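Local structure of SidF, inhibitor of growth family, member 3 (Legionella pneumophila subsp. pneumophila, 4FYE) at residues Q382-F387 with A412-W417; V354-T359 with V408-R413. The protein is a Legionella phosphoinositide phosphatase, classed with the enzymes that remove the 3-phosphate from phosphatidylinositol 3,4,5-trisphosphate. The protein carries 1 engineered substitution. All coordinates share one frame; numbering follows the deposited sequence.

Contact 1 (Q382-F387 with A412-W417)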
loop_
_atom_site.group_PDB
_atom_site.type_symbol
_atom_site.label_atom_id
_atom_site.label_comp_id
_atom_site.label_asym_id
_atom_site.label_seq_id
_atom_site.Cartn_x
_atom_site.Cartn_y
_atom_site.Cartn_z
ATOM N N GLN A 382 10.537 -13.412 -6.505
ATOM C CA GLN A 382 11.852 -14.041 -6.431
ATOM C C GLN A 382 12.792 -13.298 -5.452
ATOM O O GLN A 382 13.502 -13.931 -4.628
ATOM C CB GLN A 382 12.411 -14.114 -7.851
ATOM C CG GLN A 382 13.898 -14.337 -8.001
ATOM C CD GLN A 382 14.319 -14.621 -9.443
ATOM O OE1 GLN A 382 15.280 -15.377 -9.667
ATOM N NE2 GLN A 382 13.591 -14.049 -10.429
ATOM N N MET A 383 12.785 -11.963 -5.516
ATOM C CA MET A 383 13.618 -11.163 -4.605
ATOM C C MET A 383 13.123 -11.220 -3.116
ATOM O O MET A 383 13.917 -11.323 -2.192
ATOM C CB MET A 383 13.841 -9.733 -5.143
ATOM C CG MET A 383 14.249 -9.641 -6.613
ATOM S SD MET A 383 15.761 -10.519 -7.173
ATOM C CE MET A 383 15.372 -12.213 -6.872
ATOM N N MET A 384 11.814 -11.191 -2.899
ATOM C CA MET A 384 11.280 -11.449 -1.570
ATOM C C MET A 384 11.775 -12.777 -1.027
ATOM O O MET A 384 12.204 -12.851 0.142
ATOM C CB MET A 384 9.723 -11.385 -1.531
ATOM C CG MET A 384 9.134 -9.976 -1.672
ATOM S SD MET A 384 7.321 -10.010 -1.585
ATOM C CE MET A 384 7.250 -10.658 0.066
ATOM N N ASP A 385 11.711 -13.829 -1.845
ATOM C CA ASP A 385 12.174 -15.171 -1.397
ATOM C C ASP A 385 13.704 -15.266 -1.304
ATOM O O ASP A 385 14.228 -16.106 -0.561
ATOM C CB ASP A 385 11.632 -16.307 -2.287
ATOM C CG ASP A 385 10.316 -16.926 -1.766
ATOM O OD1 ASP A 385 10.018 -16.884 -0.535
ATOM O OD2 ASP A 385 9.563 -17.468 -2.629
ATOM N N ALA A 386 14.406 -14.426 -2.070
ATOM C CA ALA A 386 15.878 -14.319 -2.016
ATOM C C ALA A 386 16.310 -13.927 -0.631
ATOM O O ALA A 386 17.267 -14.525 -0.074
ATOM C CB ALA A 386 16.367 -13.265 -2.999
ATOM N N PHE A 387 15.606 -12.938 -0.059
ATOM C CA PHE A 387 15.928 -12.496 1.303
ATOM C C PHE A 387 15.299 -13.361 2.374
ATOM O O PHE A 387 15.795 -13.368 3.512
ATOM C CB PHE A 387 15.534 -11.029 1.539
ATOM C CG PHE A 387 16.589 -10.017 1.103
ATOM C CD1 PHE A 387 17.757 -9.799 1.880
ATOM C CD2 PHE A 387 16.408 -9.247 -0.048
ATOM C CE1 PHE A 387 18.703 -8.822 1.519
ATOM C CE2 PHE A 387 17.371 -8.272 -0.412
ATOM C CZ PHE A 387 18.507 -8.049 0.388
ATOM N N ALA A 412 9.234 -13.491 4.063
ATOM C CA ALA A 412 8.330 -13.157 3.019
ATOM C C ALA A 412 7.008 -13.966 2.999
ATOM O O ALA A 412 6.951 -15.168 3.296
ATOM C CB ALA A 412 9.026 -13.402 1.721
ATOM N N ARG A 413 5.942 -13.277 2.633
ATOM C CA ARG A 413 4.742 -13.943 2.250
ATOM C C ARG A 413 4.155 -13.096 1.103
ATOM O O ARG A 413 3.925 -11.893 1.230
ATOM C CB ARG A 413 3.744 -14.046 3.411
ATOM C CG ARG A 413 4.250 -14.523 4.769
ATOM C CD ARG A 413 4.137 -15.991 4.720
ATOM N NE ARG A 413 4.354 -16.606 5.995
ATOM C CZ ARG A 413 5.511 -17.158 6.337
ATOM N NH1 ARG A 413 6.532 -17.100 5.490
ATOM N NH2 ARG A 413 5.642 -17.770 7.514
ATOM N N MET A 414 3.900 -13.745 -0.020
ATOM C CA MET A 414 3.499 -13.032 -1.148
ATOM C C MET A 414 2.370 -13.758 -1.771
ATOM O O MET A 414 2.496 -14.962 -1.968
ATOM C CB MET A 414 4.610 -12.911 -2.149
ATOM C CG MET A 414 4.006 -12.181 -3.337
ATOM S SD MET A 414 5.259 -11.839 -4.515
ATOM C CE MET A 414 4.438 -10.997 -5.809
ATOM N N SER A 415 1.282 -13.025 -2.087
ATOM C CA SER A 415 0.164 -13.586 -2.893
ATOM C C SER A 415 -0.127 -12.742 -4.116
ATOM O O SER A 415 0.193 -11.585 -4.151
ATOM C CB SER A 415 -1.117 -13.754 -2.069
ATOM O OG SER A 415 -1.572 -12.529 -1.517
ATOM N N SER A 416 -0.756 -13.294 -5.135
ATOM C CA SER A 416 -1.016 -12.470 -6.277
ATOM C C SER A 416 -2.301 -12.906 -6.909
ATOM O O SER A 416 -2.332 -13.899 -7.633
ATOM C CB SER A 416 0.128 -12.598 -7.230
ATOM O OG SER A 416 -0.099 -11.744 -8.322
ATOM N N TRP A 417 -3.389 -12.194 -6.620
ATOM C CA TRP A 417 -4.665 -12.601 -7.193
ATOM C C TRP A 417 -5.270 -11.396 -7.794
ATOM O O TRP A 417 -5.557 -10.410 -7.070
ATOM C CB TRP A 417 -5.618 -13.061 -6.123
ATOM C CG TRP A 417 -5.410 -14.425 -5.540
ATOM C CD1 TRP A 417 -5.636 -15.666 -6.163
ATOM C CD2 TRP A 417 -5.045 -14.742 -4.165
ATOM N NE1 TRP A 417 -5.377 -16.693 -5.286
ATOM C CE2 TRP A 417 -5.038 -16.210 -4.069
ATOM C CE3 TRP A 417 -4.738 -13.998 -3.058
ATOM C CZ2 TRP A 417 -4.713 -16.867 -2.903
ATOM C CZ3 TRP A 417 -4.413 -14.660 -1.874
ATOM C CH2 TRP A 417 -4.381 -16.059 -1.800
#

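Contact 2 (V354-T359 with V408-R413)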
loop_
_atom_site.group_PDB
_atom_site.type_symbol
_atom_site.label_atom_id
_atom_site.label_comp_id
_atom_site.label_asym_id
_atom_site.label_seq_id
_atom_site.Cartn_x
_atom_site.Cartn_y
_atom_site.Cartn_z
ATOM N N VAL A 354 11.638 -8.969 10.697
ATOM C CA VAL A 354 10.610 -8.276 10.110
ATOM C C VAL A 354 9.923 -9.282 9.273
ATOM O O VAL A 354 10.576 -10.151 8.743
ATOM C CB VAL A 354 11.290 -7.133 9.358
ATOM C CG1 VAL A 354 11.299 -7.310 7.867
ATOM C CG2 VAL A 354 10.742 -5.824 9.859
ATOM N N THR A 355 8.599 -9.215 9.193
ATOM C CA THR A 355 7.894 -10.048 8.188
ATOM C C THR A 355 6.962 -9.297 7.252
ATOM O O THR A 355 6.103 -8.543 7.676
ATOM C CB THR A 355 7.385 -11.422 8.711
ATOM O OG1 THR A 355 6.103 -11.765 8.136
ATOM C CG2 THR A 355 7.389 -11.551 10.221
ATOM N N GLU A 356 7.194 -9.440 5.950
ATOM C CA GLU A 356 6.387 -8.741 4.984
ATOM C C GLU A 356 5.347 -9.642 4.340
ATOM O O GLU A 356 5.691 -10.722 3.866
ATOM C CB GLU A 356 7.263 -8.142 3.912
ATOM C CG GLU A 356 6.481 -7.351 2.881
ATOM C CD GLU A 356 7.283 -6.986 1.606
ATOM O OE1 GLU A 356 6.642 -6.351 0.725
ATOM O OE2 GLU A 356 8.524 -7.282 1.478
ATOM N N CYS A 357 4.084 -9.185 4.315
ATOM C CA CYS A 357 3.013 -9.860 3.573
ATOM C C CYS A 357 2.556 -8.959 2.404
ATOM O O CYS A 357 1.875 -7.944 2.587
ATOM C CB CYS A 357 1.829 -10.191 4.499
ATOM S SG CYS A 357 0.395 -10.916 3.604
ATOM N N TYR A 358 2.954 -9.307 1.202
ATOM C CA TYR A 358 2.668 -8.462 0.055
ATOM C C TYR A 358 1.403 -9.007 -0.616
ATOM O O TYR A 358 1.442 -10.040 -1.229
ATOM C CB TYR A 358 3.916 -8.436 -0.852
ATOM C CG TYR A 358 3.738 -7.706 -2.139
ATOM C CD1 TYR A 358 2.990 -6.534 -2.213
ATOM C CD2 TYR A 358 4.353 -8.153 -3.295
ATOM C CE1 TYR A 358 2.837 -5.863 -3.425
ATOM C CE2 TYR A 358 4.170 -7.512 -4.504
ATOM C CZ TYR A 358 3.410 -6.376 -4.575
ATOM O OH TYR A 358 3.266 -5.726 -5.803
ATOM N N THR A 359 0.244 -8.384 -0.464
ATOM C CA THR A 359 -0.886 -8.905 -1.263
ATOM C C THR A 359 -0.970 -8.131 -2.584
ATOM O O THR A 359 -1.478 -7.026 -2.655
ATOM C CB THR A 359 -2.202 -8.894 -0.508
ATOM O OG1 THR A 359 -2.333 -7.633 0.054
ATOM C CG2 THR A 359 -2.171 -9.940 0.699
ATOM N N VAL A 408 19.039 -7.057 9.812
ATOM C CA VAL A 408 17.605 -7.251 10.119
ATOM C C VAL A 408 17.126 -8.544 9.455
ATOM O O VAL A 408 17.329 -8.700 8.261
ATOM C CB VAL A 408 16.680 -6.155 9.571
ATOM C CG1 VAL A 408 15.202 -6.563 9.799
ATOM C CG2 VAL A 408 16.885 -4.801 10.287
ATOM N N GLY A 409 16.464 -9.437 10.224
ATOM C CA GLY A 409 15.908 -10.719 9.755
ATOM C C GLY A 409 14.701 -10.461 8.844
ATOM O O GLY A 409 13.946 -9.511 9.073
ATOM N N TYR A 410 14.524 -11.266 7.791
ATOM C CA TYR A 410 13.371 -11.101 6.863
ATOM C C TYR A 410 12.594 -12.397 6.615
ATOM O O TYR A 410 13.159 -13.484 6.576
ATOM C CB TYR A 410 13.803 -10.409 5.574
ATOM C CG TYR A 410 12.711 -10.133 4.574
ATOM C CD1 TYR A 410 11.900 -8.984 4.660
ATOM C CD2 TYR A 410 12.495 -11.027 3.503
ATOM C CE1 TYR A 410 10.897 -8.759 3.709
ATOM C CE2 TYR A 410 11.538 -10.795 2.548
ATOM C CZ TYR A 410 10.745 -9.685 2.645
ATOM O OH TYR A 410 9.785 -9.545 1.703
ATOM N N GLN A 411 11.274 -12.276 6.535
ATOM C CA GLN A 411 10.393 -13.374 6.175
ATOM C C GLN A 411 9.363 -12.823 5.199
ATOM O O GLN A 411 8.709 -11.825 5.488
ATOM C CB GLN A 411 9.675 -13.932 7.397
ATOM C CG GLN A 411 10.610 -14.600 8.403
ATOM C CD GLN A 411 9.860 -15.463 9.410
ATOM O OE1 GLN A 411 9.617 -15.032 10.545
ATOM N NE2 GLN A 411 9.486 -16.683 9.001
ATOM N N ALA A 412 9.234 -13.491 4.063
ATOM C CA ALA A 412 8.330 -13.157 3.019
ATOM C C ALA A 412 7.008 -13.966 2.999
ATOM O O ALA A 412 6.951 -15.168 3.296
ATOM C CB ALA A 412 9.026 -13.402 1.721
ATOM N N ARG A 413 5.942 -13.277 2.633
ATOM C CA ARG A 413 4.742 -13.943 2.250
ATOM C C ARG A 413 4.155 -13.096 1.103
ATOM O O ARG A 413 3.925 -11.893 1.230
ATOM C CB ARG A 413 3.744 -14.046 3.411
ATOM C CG ARG A 413 4.250 -14.523 4.769
ATOM C CD ARG A 413 4.137 -15.991 4.720
ATOM N NE ARG A 413 4.354 -16.606 5.995
ATOM C CZ ARG A 413 5.511 -17.158 6.337
ATOM N NH1 ARG A 413 6.532 -17.100 5.490
ATOM N NH2 ARG A 413 5.642 -17.770 7.514
#

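Contact 1 (Q382-F387 with A412-W417)
Met384 sets CG anti to its carbonyl carbon (chi1 -71°), runs on extended and bends only at chi3, while Met414 has CG anti to the backbone N (chi1 177°) and stays straight to its end. This is helix-on-sheet packing of an alpha/beta layer: the last turns of helix 373-387 lie over strand 402-416, and the axes of helix residues 382-387 and strand residues 412-416 run nearly antiparallel at 161°, 8.1 Å apart. The bend turns Met384 CE onto the strand, 3.7 Å from Ala412 CB and equally 3.7 Å from Arg413 O. Its sulfur meets the next residue on the helix-facing side of the strand, Met384 SD lying 4.0 Å from Met414 CB, and the two thioether chains cross at about a right angle. The helix backbone comes close over the small Ala412: Met384 O is 3.6 Å from Ala412 CB. No hydrogen bond joins the two segments. Asp385 passes near the same methyl, while its OD2 is held by salt bridges to Arg381 and Arg443. Arg413 starts off away from the helix, holds Asp451 through NH2 and folds back along its own strand; Arg413 NH1 donates to Ala412 O at 3.0 Å, arriving above the carbonyl plane.

Contact 2 (V354-T359 with V408-R413)
Backbone hydrogen bonds come first, joining strands 353-360 and 402-416 as parallel neighbours in the mixed sheet; the axes of segments 354-359 and 408-413 are 4.8 Å apart. In the firm half, Glu356 uses both its polar main-chain atoms: Glu356 N reaches Gln411 O at 2.9 Å, and Glu356 O accepts Arg413 N at 2.8 Å. Tyr358 N donates to Arg413 O at 2.8 Å with the straightest N-H of the set, 160°. All three donors sit nearly along the C=O axis. Toward Val354 the pairing loosens: Val354 N approaches Gly409 O from above the carbonyl plane, and the bond from Gln411 N to Val354 O is weak.

The polar side-chain link is Tyr410 OH to Glu356 OE2, 2.6 Å. Both chains leave with CG anti to the backbone N, and they cross obliquely. OE2 lies in the ring plane at its edge, whereas the hydroxyl meets the carboxylate from above its plane. Gln298 also donates to OE2 while Arg273 and Thr643 hold OE1, so this buried carboxylate is well gripped and probably kept ionised.

Apolar contacts are few: Val354 CG1 touches the ring edge at Tyr410 CD1, 3.7 Å, and Val354 CB meets Val408 CG1. On the other face Thr355 and Gln411 lie side by side, CB to CB 3.6 Å.

Helices 284-311 and 373-387 lie over the Glu356 and Tyr410 face, helix 438-458 packs against Cys357 and Arg413, and strand 641-645 pairs with the other edge of strand 353-360.

Starting from the N-terminal side, strand 353-360 is followed by helix 373-387, then by strand 391-399, which turns back into strand 402-416. Contact 2 closes the whole excursion by laying the returning strand parallel to the first. Contact 1 closes a shorter loop, from the end of the helix to the C-terminal end of the strand. The loops cross rather than nest: contact 1 begins inside the span of contact 2 and runs beyond it, and the two share Ala412 and Arg413. Their centres are about 8 Å apart, and Met384 CE packs 3.2 Å from Tyr410 OH. Contact 2 joins two neighbouring strands within the four-stranded sheet, and contact 1 seats helix 373-387 on strand 402-416.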